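Local coordinates for protein TRAP dicarboxylate transporter-DctP subunit (Rhodobacter sphaeroides, PDB 4PE3) that probably binds an organic acid in the periplasm and hands it to the membrane components of a TRAP transporter, at residues Gly101-Phe106 and Ser323-Lys328; Ile147-Pro152 and Leu240-Val245; Pro230-Pro235 and Gly293-His298. All blocks are in the same frame, centred on the assembly; numbering follows the deposited sequence.

Interaction 1: residues Gly101-Phe106 and Ser323-Lys328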
ATOM      1  N   GLY A 101       0.472 -15.489  -4.495  1.00 19.16           N
ATOM      2  CA  GLY A 101       0.594 -16.875  -4.916  1.00 22.71           C
ATOM      3  C   GLY A 101      -0.648 -17.710  -4.636  1.00 23.81           C
ATOM      4  O   GLY A 101      -0.934 -18.677  -5.353  1.00 24.76           O
ATOM      5  N   ARG A 102      -1.392 -17.356  -3.595  1.00 21.25           N
ATOM      6  CA  ARG A 102      -2.614 -18.087  -3.263  1.00 22.22           C
ATOM      7  C   ARG A 102      -3.722 -17.815  -4.256  1.00 20.00           C
ATOM      8  O   ARG A 102      -4.494 -18.712  -4.580  1.00 19.61           O
ATOM      9  CB  ARG A 102      -3.116 -17.716  -1.865  1.00 22.93           C
ATOM     10  CG  ARG A 102      -2.112 -17.989  -0.769  1.00 27.33           C
ATOM     11  CD  ARG A 102      -2.719 -17.765   0.605  1.00 27.49           C
ATOM     12  NE  ARG A 102      -1.725 -18.009   1.644  1.00 28.87           N
ATOM     13  CZ  ARG A 102      -1.988 -18.454   2.868  1.00 29.90           C
ATOM     14  NH1 ARG A 102      -3.234 -18.716   3.242  1.00 26.69           N
ATOM     15  NH2 ARG A 102      -0.990 -18.635   3.723  1.00 31.08           N
ATOM     16  N   ASP A 103      -3.821 -16.561  -4.676  1.00 17.06           N
ATOM     17  CA  ASP A 103      -4.838 -16.127  -5.623  1.00 16.76           C
ATOM     18  C   ASP A 103      -4.427 -14.775  -6.163  1.00 15.48           C
ATOM     19  O   ASP A 103      -4.052 -13.893  -5.388  1.00 15.38           O
ATOM     20  CB  ASP A 103      -6.201 -16.006  -4.942  1.00 18.86           C
ATOM     21  CG  ASP A 103      -7.339 -15.881  -5.937  1.00 18.36           C
ATOM     22  OD1 ASP A 103      -7.406 -14.884  -6.686  1.00 17.33           O
ATOM     23  OD2 ASP A 103      -8.201 -16.782  -5.972  1.00 21.12           O
ATOM     24  N   PRO A 104      -4.475 -14.592  -7.495  1.00 16.98           N
ATOM     25  CA  PRO A 104      -4.040 -13.278  -8.000  1.00 17.00           C
ATOM     26  C   PRO A 104      -4.851 -12.107  -7.438  1.00 14.72           C
ATOM     27  O   PRO A 104      -4.404 -10.959  -7.498  1.00 17.61           O
ATOM     28  CB  PRO A 104      -4.227 -13.374  -9.516  1.00 20.46           C
ATOM     29  CG  PRO A 104      -4.612 -14.799  -9.819  1.00 24.95           C
ATOM     30  CD  PRO A 104      -4.971 -15.494  -8.547  1.00 18.36           C
ATOM     31  N   ALA A 105      -6.039 -12.373  -6.910  1.00 15.57           N
ATOM     32  CA  ALA A 105      -6.836 -11.325  -6.283  1.00 14.36           C
ATOM     33  C   ALA A 105      -6.068 -10.617  -5.177  1.00 13.46           C
ATOM     34  O   ALA A 105      -6.269  -9.432  -4.925  1.00 13.95           O
ATOM     35  CB  ALA A 105      -8.126 -11.904  -5.719  1.00 15.65           C
ATOM     36  N   PHE A 106      -5.219 -11.362  -4.472  1.00 14.29           N
ATOM     37  CA  PHE A 106      -4.462 -10.782  -3.375  1.00 13.33           C
ATOM     38  C   PHE A 106      -3.538  -9.683  -3.880  1.00 12.57           C
ATOM     39  O   PHE A 106      -3.434  -8.628  -3.251  1.00 14.00           O
ATOM     40  CB  PHE A 106      -3.669 -11.862  -2.619  1.00 14.02           C
ATOM     41  CG  PHE A 106      -4.510 -12.714  -1.690  1.00 14.08           C
ATOM     42  CD1 PHE A 106      -4.969 -12.203  -0.487  1.00 14.52           C
ATOM     43  CD2 PHE A 106      -4.845 -14.019  -2.028  1.00 16.01           C
ATOM     44  CE1 PHE A 106      -5.742 -12.975   0.367  1.00 14.98           C
ATOM     45  CE2 PHE A 106      -5.610 -14.793  -1.180  1.00 16.35           C
ATOM     46  CZ  PHE A 106      -6.044 -14.266   0.027  1.00 16.34           C
ATOM     47  N   SER A 323      -8.672 -15.262 -12.121  1.00 20.32           N
ATOM     48  CA  SER A 323      -9.398 -15.995 -11.072  1.00 19.96           C
ATOM     49  C   SER A 323     -10.739 -15.355 -10.784  1.00 20.55           C
ATOM     50  O   SER A 323     -10.950 -14.181 -11.067  1.00 20.34           O
ATOM     51  CB  SER A 323      -8.602 -16.041  -9.761  1.00 21.22           C
ATOM     52  OG  SER A 323      -8.810 -14.854  -8.995  1.00 20.87           O
ATOM     53  N   GLU A 324     -11.657 -16.130 -10.214  1.00 21.47           N
ATOM     54  CA  GLU A 324     -12.967 -15.600  -9.894  1.00 22.35           C
ATOM     55  C   GLU A 324     -12.871 -14.445  -8.913  1.00 20.87           C
ATOM     56  O   GLU A 324     -13.530 -13.419  -9.095  1.00 22.10           O
ATOM     57  CB  GLU A 324     -13.851 -16.691  -9.305  1.00 23.98           C
ATOM     58  CG  GLU A 324     -15.313 -16.306  -9.272  1.00 31.45           C
ATOM     59  CD  GLU A 324     -16.205 -17.500  -9.039  1.00 35.03           C
ATOM     60  OE1 GLU A 324     -16.453 -17.838  -7.861  1.00 42.47           O
ATOM     61  OE2 GLU A 324     -16.633 -18.113 -10.027  1.00 36.10           O
HETATM   62  N   MSE A 325     -12.064 -14.600  -7.870  1.00 19.41           N
HETATM   63  CA  MSE A 325     -11.937 -13.544  -6.881  1.00 18.32           C
HETATM   64  C   MSE A 325     -11.253 -12.300  -7.454  1.00 18.43           C
HETATM   65  O   MSE A 325     -11.562 -11.174  -7.059  1.00 18.27           O
HETATM   66  CB  MSE A 325     -11.172 -14.033  -5.649  1.00 19.20           C
HETATM   67  CG  MSE A 325     -11.988 -14.833  -4.670  1.00 25.75           C
HETATM   68 SE   MSE A 325     -13.631 -13.922  -4.167  0.84 27.34          SE
HETATM   69  CE  MSE A 325     -12.953 -12.415  -3.250  1.00 24.74           C
ATOM     70  N   ALA A 326     -10.326 -12.483  -8.385  1.00 16.95           N
ATOM     71  CA  ALA A 326      -9.687 -11.317  -8.991  1.00 18.31           C
ATOM     72  C   ALA A 326     -10.706 -10.507  -9.784  1.00 17.71           C
ATOM     73  O   ALA A 326     -10.699  -9.274  -9.739  1.00 18.65           O
ATOM     74  CB  ALA A 326      -8.515 -11.729  -9.874  1.00 17.30           C
ATOM     75  N   GLN A 327     -11.610 -11.191 -10.478  1.00 19.10           N
ATOM     76  CA  GLN A 327     -12.656 -10.498 -11.201  1.00 20.52           C
ATOM     77  C   GLN A 327     -13.582  -9.740 -10.245  1.00 20.52           C
ATOM     78  O   GLN A 327     -13.995  -8.609 -10.527  1.00 20.85           O
ATOM     79  CB  GLN A 327     -13.471 -11.486 -12.029  1.00 22.60           C
ATOM     80  CG  GLN A 327     -14.578 -10.832 -12.820  1.00 24.43           C
ATOM     81  CD  GLN A 327     -14.067 -10.003 -13.971  1.00 27.67           C
ATOM     82  OE1 GLN A 327     -13.274 -10.472 -14.792  1.00 30.49           O
ATOM     83  NE2 GLN A 327     -14.504  -8.750 -14.033  1.00 28.93           N
ATOM     84  N   LYS A 328     -13.870 -10.339  -9.094  1.00 20.27           N
ATOM     85  CA  LYS A 328     -14.696  -9.673  -8.101  1.00 20.44           C
ATOM     86  C   LYS A 328     -13.996  -8.433  -7.523  1.00 18.86           C
ATOM     87  O   LYS A 328     -14.631  -7.410  -7.310  1.00 19.61           O
ATOM     88  CB  LYS A 328     -15.047 -10.640  -6.981  1.00 21.81           C
ATOM     89  CG  LYS A 328     -16.151 -10.148  -6.070  1.00 31.19           C
ATOM     90  CD  LYS A 328     -16.824 -11.318  -5.354  1.00 28.70           C
ATOM     91  CE  LYS A 328     -18.019 -10.877  -4.530  1.00 31.93           C
ATOM     92  NZ  LYS A 328     -18.199 -11.721  -3.319  1.00 29.35           N
TER
HETATM   93  O   HOH W   1     -10.719 -17.112  -7.057  1.00 18.58           O
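Ala-105 and Ala-326 bring two helix starts together, with their CA atoms 3.9 Å apart; Asp-103 and Ser-323 are themselves extended, and each chain turns helical just after. Each of these two residues is the N-cap of its own helix, and the two caps are joined. Asp-103 OD1 takes Ala-105 N on its anti lone pair at 2.9 Å, while Ser-323 OG gives its proton to the syn side of the same oxygen at 2.7 Å, 18° out of the carboxylate plane. Ser-323 OG in turn accepts from Ala-326 N. This relay of linked N-caps ties helix 104-110, which follows strand 91-95 of the five-stranded sheet, to the C-terminal helix 324-339. With CG anti to the backbone N (chi1 -166°), Asp-103 reaches across so that OD2 also accepts from a water, which itself accepts from Met-325 N. The carboxylate thus takes one backbone N-H directly and is tied to the second helix start through Ser-323 OG and the water, which would probably favour its anionic form. Beside the caps, Ala-105 CB lies 3.7 Å from CB of the selenomethionine Met-325, whose bent chain turns off toward helix 131-139. Pro-104 CD rests 3.9 Å from Ser-323 CB.

Interaction 2: residues Ile147-Pro152 and Leu240-Val245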
ATOM      1  N   ILE A 147      -9.560  -7.157  10.177  1.00 15.90           N
ATOM      2  CA  ILE A 147      -9.989  -6.107  11.101  1.00 16.10           C
ATOM      3  C   ILE A 147      -9.993  -4.737  10.417  1.00 16.20           C
ATOM      4  O   ILE A 147     -11.002  -4.036  10.446  1.00 18.35           O
ATOM      5  CB  ILE A 147      -9.097  -6.058  12.348  1.00 16.64           C
ATOM      6  CG1 ILE A 147      -9.191  -7.389  13.091  1.00 17.39           C
ATOM      7  CG2 ILE A 147      -9.513  -4.909  13.277  1.00 15.51           C
ATOM      8  CD1 ILE A 147      -8.074  -7.609  14.087  1.00 21.29           C
ATOM      9  N   GLY A 148      -8.874  -4.356   9.806  1.00 13.29           N
ATOM     10  CA  GLY A 148      -8.818  -3.094   9.098  1.00 13.89           C
ATOM     11  C   GLY A 148      -7.515  -2.910   8.356  1.00 12.58           C
ATOM     12  O   GLY A 148      -6.596  -3.720   8.434  1.00 13.56           O
ATOM     13  N   VAL A 149      -7.457  -1.799   7.625  1.00 11.86           N
ATOM     14  CA  VAL A 149      -6.390  -1.556   6.681  1.00 12.95           C
ATOM     15  C   VAL A 149      -5.446  -0.468   7.185  1.00 12.19           C
ATOM     16  O   VAL A 149      -5.828   0.418   7.963  1.00 13.18           O
ATOM     17  CB  VAL A 149      -6.987  -1.183   5.278  1.00 16.74           C
ATOM     18  CG1 VAL A 149      -7.530   0.240   5.269  1.00 17.65           C
ATOM     19  CG2 VAL A 149      -5.960  -1.370   4.215  1.00 18.04           C
ATOM     20  N   SER A 150      -4.196  -0.550   6.743  1.00 12.59           N
ATOM     21  CA  SER A 150      -3.240   0.521   6.932  1.00 12.96           C
ATOM     22  C   SER A 150      -2.362   0.562   5.704  1.00 12.35           C
ATOM     23  O   SER A 150      -2.585  -0.170   4.763  1.00 11.96           O
ATOM     24  CB  SER A 150      -2.427   0.238   8.184  1.00 18.32           C
ATOM     25  OG  SER A 150      -1.864  -1.065   8.150  1.00 24.17           O
ATOM     26  N   THR A 151      -1.365   1.442   5.700  1.00 12.42           N
ATOM     27  CA  THR A 151      -0.419   1.488   4.598  1.00 10.86           C
ATOM     28  C   THR A 151       0.939   2.063   5.026  1.00 10.52           C
ATOM     29  O   THR A 151       0.999   2.934   5.874  1.00 11.40           O
ATOM     30  CB  THR A 151      -1.010   2.329   3.436  1.00 11.81           C
ATOM     31  OG1 THR A 151      -0.088   2.381   2.339  1.00 11.30           O
ATOM     32  CG2 THR A 151      -1.293   3.726   3.907  1.00 11.98           C
ATOM     33  N   PRO A 152       2.018   1.596   4.399  1.00 10.57           N
ATOM     34  CA  PRO A 152       3.304   2.284   4.581  1.00 11.27           C
ATOM     35  C   PRO A 152       3.427   3.537   3.699  1.00  9.48           C
ATOM     36  O   PRO A 152       4.477   4.195   3.710  1.00 10.31           O
ATOM     37  CB  PRO A 152       4.319   1.239   4.136  1.00 12.18           C
ATOM     38  CG  PRO A 152       3.567   0.436   3.109  1.00 14.50           C
ATOM     39  CD  PRO A 152       2.163   0.355   3.621  1.00 11.64           C
ATOM     40  N   LEU A 240       0.525   2.191  -3.784  1.00  9.09           N
ATOM     41  CA  LEU A 240       0.028   2.471  -2.457  1.00 10.87           C
ATOM     42  C   LEU A 240      -0.289   1.116  -1.814  1.00 13.88           C
ATOM     43  O   LEU A 240      -1.420   0.625  -1.919  1.00 12.07           O
ATOM     44  CB  LEU A 240      -1.212   3.370  -2.533  1.00 11.16           C
ATOM     45  CG  LEU A 240      -1.601   4.138  -1.268  1.00 15.91           C
ATOM     46  CD1 LEU A 240      -2.619   5.249  -1.589  1.00 16.62           C
ATOM     47  CD2 LEU A 240      -2.155   3.197  -0.234  1.00 14.53           C
ATOM     48  N   PRO A 241       0.704   0.477  -1.185  1.00 12.08           N
ATOM     49  CA  PRO A 241       0.497  -0.888  -0.694  1.00 13.08           C
ATOM     50  C   PRO A 241      -0.486  -1.001   0.475  1.00 15.75           C
ATOM     51  O   PRO A 241      -0.520  -0.166   1.369  1.00 14.19           O
ATOM     52  CB  PRO A 241       1.893  -1.327  -0.251  1.00 15.47           C
ATOM     53  CG  PRO A 241       2.839  -0.396  -0.941  1.00 14.84           C
ATOM     54  CD  PRO A 241       2.115   0.891  -1.120  1.00 14.25           C
ATOM     55  N   LEU A 242      -1.287  -2.062   0.453  1.00 10.99           N
ATOM     56  CA  LEU A 242      -2.255  -2.366   1.506  1.00 11.11           C
ATOM     57  C   LEU A 242      -1.604  -3.257   2.550  1.00 15.88           C
ATOM     58  O   LEU A 242      -1.084  -4.320   2.225  1.00 16.95           O
ATOM     59  CB  LEU A 242      -3.477  -3.074   0.906  1.00 13.92           C
ATOM     60  CG  LEU A 242      -4.735  -3.237   1.740  1.00 17.90           C
ATOM     61  CD1 LEU A 242      -5.956  -3.526   0.885  1.00 21.18           C
ATOM     62  CD2 LEU A 242      -4.540  -4.372   2.712  1.00 18.68           C
ATOM     63  N   VAL A 243      -1.616  -2.784   3.790  1.00 12.66           N
ATOM     64  CA  VAL A 243      -1.197  -3.594   4.936  1.00 11.95           C
ATOM     65  C   VAL A 243      -2.448  -3.961   5.722  1.00 13.08           C
ATOM     66  O   VAL A 243      -3.263  -3.102   6.079  1.00 16.63           O
ATOM     67  CB  VAL A 243      -0.178  -2.836   5.800  1.00 15.29           C
ATOM     68  CG1 VAL A 243      -0.061  -3.429   7.167  1.00 17.05           C
ATOM     69  CG2 VAL A 243       1.146  -2.846   5.098  1.00 18.10           C
ATOM     70  N   GLU A 244      -2.669  -5.258   5.876  1.00 12.77           N
ATOM     71  CA  GLU A 244      -3.844  -5.729   6.591  1.00 13.76           C
ATOM     72  C   GLU A 244      -3.536  -5.974   8.061  1.00 13.60           C
ATOM     73  O   GLU A 244      -2.413  -6.395   8.404  1.00 13.55           O
ATOM     74  CB  GLU A 244      -4.360  -7.042   5.989  1.00 14.46           C
ATOM     75  CG  GLU A 244      -3.401  -8.229   6.090  1.00 13.05           C
ATOM     76  CD  GLU A 244      -3.974  -9.492   5.484  1.00 14.95           C
ATOM     77  OE1 GLU A 244      -3.725  -9.750   4.287  1.00 16.83           O
ATOM     78  OE2 GLU A 244      -4.686 -10.249   6.202  1.00 14.58           O
ATOM     79  N   VAL A 245      -4.517  -5.679   8.914  1.00 12.15           N
ATOM     80  CA  VAL A 245      -4.515  -6.091  10.317  1.00 12.27           C
ATOM     81  C   VAL A 245      -5.638  -7.110  10.417  1.00 13.79           C
ATOM     82  O   VAL A 245      -6.808  -6.786  10.201  1.00 13.94           O
ATOM     83  CB  VAL A 245      -4.797  -4.908  11.269  1.00 12.38           C
ATOM     84  CG1 VAL A 245      -4.817  -5.340  12.701  1.00 14.47           C
ATOM     85  CG2 VAL A 245      -3.751  -3.812  11.076  1.00 12.15           C
TER
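The carbonyl of Val-245 is met in its own plane by two N-H groups, those of Ile-147 (2.8 Å) and Gly-148 (3.2 Å), so one oxygen faces two successive residues: a classic beta bulge at this end of an antiparallel pair. Ser-150 N likewise approaches Val-243 O in the carbonyl plane, whereas Val-243 N sits above the plane of Ser-150 C=O, 43° out of it. Val-149 and Glu-244 form the central non-hydrogen-bonded pair and point to one face of the sheet, where helix 119-128 packs on Val-149; the Glu-244 carboxylate turns to Thr-96, Ser-246 and His-92. Ser-150, Val-243 and Val-245 occupy the other face, with helix 257-291 against Ser-150 and Val-245. Val-149 CG2, anti to the backbone N, meets Leu-242 CG at 3.3 Å, a tight fit between side chains crossing at about a right angle. Beyond the strands, Thr-151 OG1 donates to Pro-241 O at 2.8 Å, in the carbonyl plane, and Pro-152 CD folds back on Val-243 CG2 of the strand at 3.7 Å. Strand 144-150 is an edge of the sheet and leaves for the second domain as strand 243-248 returns from it, the paired interdomain connection of a type II periplasmic binding protein hinge.

Interaction 3: residues Pro230-Pro235 and Gly293-His298. With EDO (1,2-ethanediol), chain D.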
ATOM      1  N   PRO A 230      15.355  15.928 -10.897  1.00  8.79           N
ATOM      2  CA  PRO A 230      14.704  17.062 -10.231  1.00  7.87           C
ATOM      3  C   PRO A 230      13.255  17.345 -10.667  1.00  8.64           C
ATOM      4  O   PRO A 230      12.795  18.458 -10.486  1.00 10.60           O
ATOM      5  CB  PRO A 230      15.645  18.234 -10.564  1.00 10.93           C
ATOM      6  CG  PRO A 230      16.225  17.862 -11.881  1.00 11.83           C
ATOM      7  CD  PRO A 230      16.350  16.371 -11.905  1.00  8.51           C
ATOM      8  N   HIS A 231      12.542  16.319 -11.113  1.00  8.23           N
ATOM      9  CA  HIS A 231      11.135  16.439 -11.470  1.00  9.20           C
ATOM     10  C   HIS A 231      10.279  15.348 -10.841  1.00  9.36           C
ATOM     11  O   HIS A 231       9.569  14.609 -11.529  1.00  8.93           O
ATOM     12  CB  HIS A 231      10.976  16.388 -12.995  1.00  9.64           C
ATOM     13  CG  HIS A 231      11.460  17.615 -13.685  1.00 10.93           C
ATOM     14  ND1 HIS A 231      10.839  18.834 -13.544  1.00 11.44           N
ATOM     15  CD2 HIS A 231      12.517  17.818 -14.504  1.00 12.46           C
ATOM     16  CE1 HIS A 231      11.486  19.739 -14.256  1.00 11.36           C
ATOM     17  NE2 HIS A 231      12.514  19.151 -14.835  1.00 13.53           N
ATOM     18  N   PRO A 232      10.300  15.240  -9.509  1.00  7.41           N
ATOM     19  CA  PRO A 232       9.418  14.255  -8.869  1.00  8.01           C
ATOM     20  C   PRO A 232       7.937  14.535  -9.091  1.00  7.97           C
ATOM     21  O   PRO A 232       7.551  15.689  -9.313  1.00  8.37           O
ATOM     22  CB  PRO A 232       9.768  14.404  -7.384  1.00  6.79           C
ATOM     23  CG  PRO A 232      10.263  15.807  -7.248  1.00  8.44           C
ATOM     24  CD  PRO A 232      11.035  16.045  -8.528  1.00  7.91           C
ATOM     25  N   VAL A 233       7.120  13.481  -9.008  1.00  7.50           N
ATOM     26  CA  VAL A 233       5.681  13.635  -8.986  1.00  8.31           C
ATOM     27  C   VAL A 233       5.210  13.286  -7.588  1.00  7.48           C
ATOM     28  O   VAL A 233       5.421  12.165  -7.091  1.00  7.93           O
ATOM     29  CB  VAL A 233       4.974  12.781 -10.052  1.00  8.43           C
ATOM     30  CG1 VAL A 233       3.477  13.077 -10.074  1.00  9.81           C
ATOM     31  CG2 VAL A 233       5.539  13.049 -11.433  1.00  9.15           C
ATOM     32  N   TYR A 234       4.558  14.254  -6.950  1.00  8.56           N
ATOM     33  CA  TYR A 234       4.059  14.125  -5.598  1.00  8.92           C
ATOM     34  C   TYR A 234       2.771  14.931  -5.465  1.00 10.38           C
ATOM     35  O   TYR A 234       2.754  16.117  -5.837  1.00  9.79           O
ATOM     36  CB  TYR A 234       5.098  14.668  -4.587  1.00  9.28           C
ATOM     37  CG  TYR A 234       4.498  14.706  -3.211  1.00 10.38           C
ATOM     38  CD1 TYR A 234       4.445  13.555  -2.436  1.00  9.10           C
ATOM     39  CD2 TYR A 234       3.918  15.859  -2.713  1.00 11.06           C
ATOM     40  CE1 TYR A 234       3.832  13.547  -1.184  1.00  7.84           C
ATOM     41  CE2 TYR A 234       3.297  15.877  -1.455  1.00 11.59           C
ATOM     42  CZ  TYR A 234       3.268  14.718  -0.692  1.00 10.30           C
ATOM     43  OH  TYR A 234       2.634  14.765   0.537  1.00 11.56           O
ATOM     44  N   PRO A 235       1.685  14.319  -4.950  1.00  9.25           N
ATOM     45  CA  PRO A 235       1.581  12.915  -4.582  1.00  7.41           C
ATOM     46  C   PRO A 235       1.813  12.004  -5.761  1.00  9.08           C
ATOM     47  O   PRO A 235       1.586  12.394  -6.910  1.00  9.43           O
ATOM     48  CB  PRO A 235       0.135  12.804  -4.069  1.00 10.33           C
ATOM     49  CG  PRO A 235      -0.160  14.148  -3.560  1.00 11.30           C
ATOM     50  CD  PRO A 235       0.468  15.055  -4.592  1.00 11.71           C
ATOM     51  N   GLY A 293      15.359  25.383  -4.622  1.00 17.90           N
ATOM     52  CA  GLY A 293      15.210  26.141  -5.850  1.00 20.09           C
ATOM     53  C   GLY A 293      15.476  25.405  -7.152  1.00 19.40           C
ATOM     54  O   GLY A 293      15.335  26.003  -8.226  1.00 21.93           O
ATOM     55  N   LYS A 294      15.866  24.140  -7.086  1.00 16.15           N
ATOM     56  CA  LYS A 294      16.199  23.373  -8.288  1.00 16.16           C
ATOM     57  C   LYS A 294      15.174  22.292  -8.619  1.00 16.10           C
ATOM     58  O   LYS A 294      15.012  21.903  -9.781  1.00 21.57           O
ATOM     59  CB  LYS A 294      17.600  22.744  -8.137  1.00 18.79           C
ATOM     60  CG  LYS A 294      18.758  23.757  -8.145  1.00 21.89           C
ATOM     61  CD  LYS A 294      18.792  24.552  -9.463  1.00 21.28           C
ATOM     62  CE  LYS A 294      19.886  25.575  -9.536  1.00 31.37           C
ATOM     63  NZ  LYS A 294      19.644  26.489 -10.698  1.00 32.63           N
ATOM     64  N   ILE A 295      14.469  21.805  -7.612  1.00 12.98           N
ATOM     65  CA  ILE A 295      13.570  20.684  -7.779  1.00 12.00           C
ATOM     66  C   ILE A 295      12.148  21.197  -8.051  1.00 16.17           C
ATOM     67  O   ILE A 295      11.669  22.091  -7.358  1.00 17.24           O
ATOM     68  CB  ILE A 295      13.595  19.788  -6.540  1.00 12.12           C
ATOM     69  CG1 ILE A 295      15.006  19.183  -6.363  1.00 12.96           C
ATOM     70  CG2 ILE A 295      12.534  18.687  -6.646  1.00 13.44           C
ATOM     71  CD1 ILE A 295      15.244  18.553  -4.992  1.00 13.70           C
ATOM     72  N   THR A 296      11.518  20.653  -9.086  1.00 12.75           N
ATOM     73  CA  THR A 296      10.131  20.983  -9.441  1.00 12.66           C
ATOM     74  C   THR A 296       9.249  19.828  -9.016  1.00 13.03           C
ATOM     75  O   THR A 296       9.404  18.699  -9.481  1.00 11.31           O
ATOM     76  CB  THR A 296       9.978  21.193 -10.944  1.00 15.28           C
ATOM     77  OG1 THR A 296      10.856  22.239 -11.360  1.00 16.33           O
ATOM     78  CG2 THR A 296       8.546  21.583 -11.292  1.00 17.96           C
ATOM     79  N   VAL A 297       8.336  20.081  -8.089  1.00 13.62           N
ATOM     80  CA  VAL A 297       7.471  19.020  -7.593  1.00 13.07           C
ATOM     81  C   VAL A 297       6.156  19.078  -8.364  1.00 13.38           C
ATOM     82  O   VAL A 297       5.421  20.054  -8.257  1.00 17.15           O
ATOM     83  CB  VAL A 297       7.228  19.170  -6.100  1.00 11.02           C
ATOM     84  CG1 VAL A 297       6.318  18.041  -5.567  1.00 15.43           C
ATOM     85  CG2 VAL A 297       8.581  19.193  -5.362  1.00 13.98           C
ATOM     86  N   HIS A 298       5.891  18.053  -9.163  1.00 12.01           N
ATOM     87  CA  HIS A 298       4.703  18.048 -10.027  1.00 13.53           C
ATOM     88  C   HIS A 298       3.564  17.322  -9.347  1.00 13.44           C
ATOM     89  O   HIS A 298       3.725  16.189  -8.904  1.00 12.13           O
ATOM     90  CB  HIS A 298       5.010  17.324 -11.320  1.00 11.46           C
ATOM     91  CG  HIS A 298       6.115  17.932 -12.109  1.00 11.93           C
ATOM     92  ND1 HIS A 298       5.871  18.647 -13.258  1.00 13.29           N
ATOM     93  CD2 HIS A 298       7.458  17.934 -11.942  1.00 13.34           C
ATOM     94  CE1 HIS A 298       7.007  19.062 -13.772  1.00 14.72           C
ATOM     95  NE2 HIS A 298       7.983  18.646 -12.991  1.00 14.90           N
TER
HETATM   96  C1  EDO D 403       1.077  11.723   1.639  1.00 11.63           C
HETATM   97  O1  EDO D 403       2.329  12.417   1.716  1.00 10.95           O
HETATM   98  C2  EDO D 403       0.998  10.870   0.374  1.00 11.76           C
HETATM   99  O2  EDO D 403       0.927  11.701  -0.775  1.00 16.39           O
HETATM  100  O   HOH W   2      13.337  20.997 -11.807  1.00 17.61           O
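His-231 ND1 and His-298 NE2 share a 2.9 Å hydrogen bond in which either may be the donor. The rings meet rim to rim, their planes at 56°, and ND1 lies in the plane of the His-298 ring. CG of His-298 lies beside its backbone N (chi1 -60°), which brings NE2 to His-231. Thr-296 CB packs 3.6 Å from His-231 ND1, the side chains alongside. A water over one face of the His-231 ring bridges Pro-230 O, Lys-294 O and Thr-296 OG1. Along the rest of the contact, Pro-232 CD abuts Ile-295 CG2 at 3.6 Å, and Tyr-234 CB touches Val-297 CG1 at 3.7 Å. The backbones keep step: Thr-296 N donates to Pro-230 O, His-298 N to Pro-232 O, nearly straight at 174°, and Tyr-234 N to His-298 O. Farther out, Asp-164 binds His-298 ND1 and helps fix that ring's rotation, while Tyr-234 OH bonds to an ethanediol, probably from the crystallisation liquor, also held by Asp-282. His-298 pairs with Val-233 as in a parallel bridge; backbone bonds of His-231 to Ser-159 and of Val-233 to Phe-157 suggest that the two loops continue, irregularly, the edge of the second domain's sheet beside strand 157-159.

Along the chain the segments run 101-106, 147-152, 230-235, 240-245, 293-298 and 323-328, so interaction 1 brackets the others, while interactions 2 and 3 alternate. Interaction 2 lies near the middle of the molecule, its centre about 18 Å from that of interaction 1 and about 27 Å from that of interaction 3; the outer two centres are about 36 Å apart. Interaction 1 ties helix 104-110 of the five-stranded domain to the C-terminal helix 324-339; interaction 3 belongs with the four-stranded domain. Long helix 257-291 links 240-245 to 293-298. Interaction 2 lies where the chain passes between the domains, which in such binding proteins probably move relative to each other on closure, while interactions 1 and 3 lie well away from that crossing.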